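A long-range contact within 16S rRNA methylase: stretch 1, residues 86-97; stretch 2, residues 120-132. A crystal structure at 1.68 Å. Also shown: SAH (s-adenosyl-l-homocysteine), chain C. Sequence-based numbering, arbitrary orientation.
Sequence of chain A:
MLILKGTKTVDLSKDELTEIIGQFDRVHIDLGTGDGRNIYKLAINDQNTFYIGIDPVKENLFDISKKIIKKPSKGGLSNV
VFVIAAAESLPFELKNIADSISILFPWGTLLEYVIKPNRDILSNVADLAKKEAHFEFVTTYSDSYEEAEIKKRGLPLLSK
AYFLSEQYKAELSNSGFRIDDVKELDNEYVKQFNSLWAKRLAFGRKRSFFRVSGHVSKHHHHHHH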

# COMPACT_ATOMS: atom_id res chain seq x y z
N ALA A 86 3.51 -2.35 11.26
CA ALA A 86 3.99 -1.02 10.90
C ALA A 86 5.23 -1.16 10.02
O ALA A 86 5.89 -2.20 10.03
CB ALA A 86 4.32 -0.23 12.15
N ALA A 87 5.56 -0.10 9.29
CA ALA A 87 6.73 -0.12 8.41
C ALA A 87 8.03 -0.39 9.15
O ALA A 87 8.97 -0.94 8.57
CB ALA A 87 6.83 1.20 7.65
N GLU A 88 8.09 -0.02 10.43
CA GLU A 88 9.29 -0.22 11.23
C GLU A 88 9.44 -1.67 11.71
O GLU A 88 10.53 -2.07 12.13
CB GLU A 88 9.29 0.71 12.45
CG GLU A 88 9.21 2.18 12.11
CD GLU A 88 7.79 2.73 12.20
OE1 GLU A 88 6.86 2.04 11.75
OE2 GLU A 88 7.62 3.86 12.70
N SER A 89 8.36 -2.44 11.65
CA SER A 89 8.39 -3.83 12.09
C SER A 89 7.52 -4.71 11.21
O SER A 89 6.50 -5.24 11.65
CB SER A 89 7.93 -3.93 13.55
OG SER A 89 6.61 -3.44 13.69
N LEU A 90 7.93 -4.88 9.96
CA LEU A 90 7.19 -5.69 9.01
C LEU A 90 7.37 -7.18 9.30
O LEU A 90 8.43 -7.61 9.74
CB LEU A 90 7.65 -5.37 7.59
CG LEU A 90 7.39 -3.93 7.15
CD1 LEU A 90 8.15 -3.62 5.88
CD2 LEU A 90 5.90 -3.72 6.96
N PRO A 91 6.32 -7.98 9.06
CA PRO A 91 6.32 -9.43 9.28
C PRO A 91 7.29 -10.15 8.35
O PRO A 91 7.31 -9.88 7.14
CB PRO A 91 4.87 -9.84 9.00
CG PRO A 91 4.09 -8.58 9.21
CD PRO A 91 4.98 -7.53 8.63
N PHE A 92 8.09 -11.06 8.90
CA PHE A 92 9.06 -11.80 8.10
C PHE A 92 8.38 -12.66 7.04
O PHE A 92 8.99 -13.01 6.03
CB PHE A 92 9.93 -12.68 9.01
CG PHE A 92 9.28 -13.96 9.45
CD1 PHE A 92 9.45 -15.13 8.72
CD2 PHE A 92 8.49 -13.99 10.60
CE1 PHE A 92 8.84 -16.32 9.13
CE2 PHE A 92 7.88 -15.17 11.01
CZ PHE A 92 8.06 -16.34 10.28
N GLU A 93 7.11 -13.00 7.26
CA GLU A 93 6.38 -13.84 6.32
C GLU A 93 6.13 -13.13 4.99
O GLU A 93 5.84 -13.78 3.98
CB GLU A 93 5.05 -14.31 6.93
CG GLU A 93 5.21 -15.18 8.17
CD GLU A 93 5.05 -14.41 9.48
OE1 GLU A 93 5.45 -13.23 9.52
OE2 GLU A 93 4.54 -14.99 10.46
N LEU A 94 6.25 -11.81 4.98
CA LEU A 94 6.01 -11.04 3.76
C LEU A 94 7.26 -10.76 2.94
O LEU A 94 7.20 -10.11 1.89
CB LEU A 94 5.32 -9.72 4.09
CG LEU A 94 3.94 -9.81 4.75
CD1 LEU A 94 3.39 -8.40 4.92
CD2 LEU A 94 3.00 -10.66 3.88
N LYS A 95 8.40 -11.25 3.40
CA LYS A 95 9.64 -11.02 2.67
C LYS A 95 9.65 -11.67 1.29
O LYS A 95 9.24 -12.83 1.14
CB LYS A 95 10.83 -11.54 3.49
CG LYS A 95 11.33 -10.57 4.55
CD LYS A 95 10.19 -10.01 5.36
CE LYS A 95 10.68 -8.93 6.32
NZ LYS A 95 9.55 -8.20 6.94
N ASN A 96 10.09 -10.91 0.29
CA ASN A 96 10.21 -11.39 -1.09
C ASN A 96 8.93 -12.04 -1.61
O ASN A 96 8.98 -13.10 -2.25
CB ASN A 96 11.37 -12.39 -1.16
CG ASN A 96 11.74 -12.77 -2.57
OD1 ASN A 96 12.03 -11.91 -3.40
ND2 ASN A 96 11.75 -14.06 -2.86
N ILE A 97 7.79 -11.40 -1.38
CA ILE A 97 6.51 -11.98 -1.80
C ILE A 97 5.68 -11.16 -2.79
O ILE A 97 4.84 -11.71 -3.51
CB ILE A 97 5.62 -12.22 -0.55
CG1 ILE A 97 4.45 -13.15 -0.89
CG2 ILE A 97 5.07 -10.89 -0.05
CD1 ILE A 97 3.56 -13.44 0.31
N ASP A 120 16.73 3.33 5.72
CA ASP A 120 16.61 2.05 6.40
C ASP A 120 15.18 1.51 6.33
O ASP A 120 14.98 0.34 6.01
CB ASP A 120 17.05 2.18 7.86
CG ASP A 120 16.97 0.87 8.61
OD1 ASP A 120 17.57 -0.13 8.15
OD2 ASP A 120 16.32 0.83 9.68
N ILE A 121 14.20 2.36 6.61
CA ILE A 121 12.81 1.93 6.56
C ILE A 121 12.40 1.55 5.14
O ILE A 121 11.76 0.52 4.93
CB ILE A 121 11.85 3.03 7.08
CG1 ILE A 121 12.18 3.37 8.54
CG2 ILE A 121 10.41 2.55 6.98
CD1 ILE A 121 12.01 2.21 9.50
N LEU A 122 12.77 2.36 4.15
CA LEU A 122 12.42 2.04 2.78
C LEU A 122 13.07 0.72 2.37
O LEU A 122 12.51 -0.05 1.58
CB LEU A 122 12.83 3.16 1.82
CG LEU A 122 12.01 4.45 1.92
CD1 LEU A 122 12.34 5.35 0.74
CD2 LEU A 122 10.52 4.13 1.92
N SER A 123 14.25 0.44 2.91
CA SER A 123 14.94 -0.80 2.61
C SER A 123 14.09 -1.97 3.10
O SER A 123 14.00 -3.00 2.43
CB SER A 123 16.32 -0.84 3.28
OG SER A 123 17.18 0.12 2.69
N ASN A 124 13.47 -1.81 4.27
CA ASN A 124 12.62 -2.86 4.83
C ASN A 124 11.43 -3.09 3.90
O ASN A 124 11.01 -4.23 3.69
CB ASN A 124 12.05 -2.48 6.21
CG ASN A 124 13.11 -2.22 7.25
OD1 ASN A 124 14.19 -2.81 7.23
ND2 ASN A 124 12.80 -1.33 8.19
N VAL A 125 10.87 -2.01 3.37
CA VAL A 125 9.73 -2.13 2.47
C VAL A 125 10.16 -2.81 1.17
O VAL A 125 9.42 -3.63 0.61
CB VAL A 125 9.11 -0.75 2.14
CG1 VAL A 125 7.95 -0.93 1.16
CG2 VAL A 125 8.63 -0.08 3.42
N ALA A 126 11.35 -2.49 0.68
CA ALA A 126 11.82 -3.09 -0.56
C ALA A 126 12.02 -4.60 -0.37
O ALA A 126 11.86 -5.37 -1.31
CB ALA A 126 13.13 -2.44 -0.99
N ASP A 127 12.35 -5.02 0.85
CA ASP A 127 12.55 -6.44 1.13
C ASP A 127 11.28 -7.27 0.96
O ASP A 127 11.34 -8.50 0.92
CB ASP A 127 13.10 -6.66 2.54
CG ASP A 127 14.57 -6.29 2.66
OD1 ASP A 127 15.26 -6.24 1.62
OD2 ASP A 127 15.04 -6.07 3.80
N LEU A 128 10.13 -6.60 0.87
CA LEU A 128 8.87 -7.31 0.70
C LEU A 128 8.62 -7.65 -0.77
O LEU A 128 7.71 -8.43 -1.08
CB LEU A 128 7.70 -6.45 1.21
CG LEU A 128 7.76 -5.97 2.67
CD1 LEU A 128 6.47 -5.23 3.02
CD2 LEU A 128 7.96 -7.16 3.59
N ALA A 129 9.43 -7.09 -1.66
CA ALA A 129 9.27 -7.31 -3.09
C ALA A 129 10.05 -8.48 -3.69
O ALA A 129 11.12 -8.85 -3.20
CB ALA A 129 9.64 -6.03 -3.84
N LYS A 130 9.49 -9.07 -4.74
CA LYS A 130 10.14 -10.17 -5.43
C LYS A 130 11.24 -9.56 -6.28
O LYS A 130 11.32 -8.33 -6.39
CB LYS A 130 9.16 -10.88 -6.36
CG LYS A 130 8.00 -11.58 -5.69
CD LYS A 130 7.05 -12.10 -6.75
CE LYS A 130 5.91 -12.90 -6.16
NZ LYS A 130 5.02 -13.45 -7.22
N LYS A 131 12.07 -10.40 -6.89
CA LYS A 131 13.16 -9.94 -7.74
C LYS A 131 12.64 -8.88 -8.70
O LYS A 131 13.28 -7.86 -8.93
CB LYS A 131 13.75 -11.11 -8.54
CG LYS A 131 14.93 -10.74 -9.42
CD LYS A 131 15.50 -11.95 -10.15
CE LYS A 131 14.47 -12.56 -11.09
NZ LYS A 131 14.04 -11.60 -12.15
N GLU A 132 11.46 -9.14 -9.26
CA GLU A 132 10.81 -8.20 -10.16
C GLU A 132 10.19 -7.17 -9.22
O GLU A 132 10.80 -6.78 -8.22
CB GLU A 132 9.71 -8.91 -10.94
CG GLU A 132 8.69 -9.62 -10.05
CD GLU A 132 7.56 -10.25 -10.83
OE1 GLU A 132 6.78 -9.51 -11.45
OE2 GLU A 132 7.44 -11.50 -10.81
N SAH C . -3.56 4.64 2.17
CA SAH C . -4.53 5.23 2.94
CB SAH C . -3.89 6.22 3.92
CG SAH C . -4.69 6.65 5.12
SD SAH C . -3.93 7.78 6.23
C SAH C . -5.64 5.85 1.98
O SAH C . -6.62 5.84 2.59
OXT SAH C . -5.46 6.24 0.92
C5' SAH C . -2.25 7.29 6.65
C4' SAH C . -2.28 5.77 7.13
O4' SAH C . -0.89 5.48 7.27
C3' SAH C . -2.95 5.53 8.47
O3' SAH C . -4.00 4.52 8.35
C2' SAH C . -1.77 5.14 9.43
O2' SAH C . -2.07 4.22 10.45
C1' SAH C . -0.71 4.60 8.43
N9 SAH C . 0.72 4.71 8.93
C8 SAH C . 1.33 5.83 9.50
N7 SAH C . 2.57 5.59 9.89
C5 SAH C . 2.74 4.22 9.52
C6 SAH C . 3.92 3.42 9.71
N6 SAH C . 5.04 3.92 10.29
N1 SAH C . 3.80 2.12 9.26
C2 SAH C . 2.64 1.61 8.67
N3 SAH C . 1.50 2.39 8.49
C4 SAH C . 1.65 3.68 8.95

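A helix that runs beside a loop can hold it in two ways, by packing side chains along its flank and by offering carbonyl groups from the beta turn that follows. The contact between residues 86-97 and 120-132 of this methylase uses both, burying 627 Å² in total.

Walking along the second stretch, the first residue to touch the loop is Ile-121. Its CA-to-CB bond points sideways, but the branched side chain reaches across: CG2 lies 3.9 Å from CB of Ala-87, and CD1 lies 3.8 Å from CG of Glu-88. The small methyl of Ala-87 and the aliphatic part of Glu-88 thus meet a hydrophobic partner, while N of Ala-87 and OE1 of Glu-88 bond SAH. The backbone N of Ala-87 donates to N1 of SAH (2.8 Å), and OE1 of Glu-88 accepts from N6 of SAH (3.0 Å), so the helix packs directly against a segment that reads the adenine edge.

One turn on, Asn-124 points toward the loop, and Leu-90 points toward the second stretch. CD1 of Leu-90 lies 4.1 Å from CB of Asn-124 and 4.3 Å from CG2 of Val-125, and only 3.7 Å from O of Asn-124, so its methyl rests against both the side chains and the backbone of the helix.

In the turn from Ala-126 to Ala-129 the backbone takes over, and two successive carbonyls face the loop. The first, O of Asp-127, accepts from N of Asn-96 at 2.8 Å. Asn-96 has a left-handed backbone (phi/psi 52/46), a conformation asparagine tolerates better than most residues.

Leu-128 is the centrepiece, with 117 Å² covered by the first stretch. Its CA-to-CB bond points away overall, yet the end of the side chain comes nearer, placing CD1 3.7 Å from CD1 of Leu-90 and CD2 3.7 Å from CB of Leu-94. A long, branched apolar residue suits this position because it can touch both leucines at once. Lys-95 passes close by, its NZ 3.9 Å from CD2 of Leu-128, and turns its charge back on its own stretch through weak hydrogen bonds from NZ to O of Leu-90 (3.1 Å) and O of Pro-91 (2.8 Å). The second carbonyl, O of Leu-128, accepts from N of Ile-97 at 3.0 Å. Both bonds are made by backbone atoms alone. A CA-H...O contact from CA of Asn-96 to O of Ala-129, 3.4 Å long and nearly straight at 170°, extends the pairing.

Lys-130 makes the last substantial contribution. Its extended chain (m, t, t, t) lays CE 3.1 Å from O of Ile-97, so that the aliphatic length covers the backbone at the partly exposed margin.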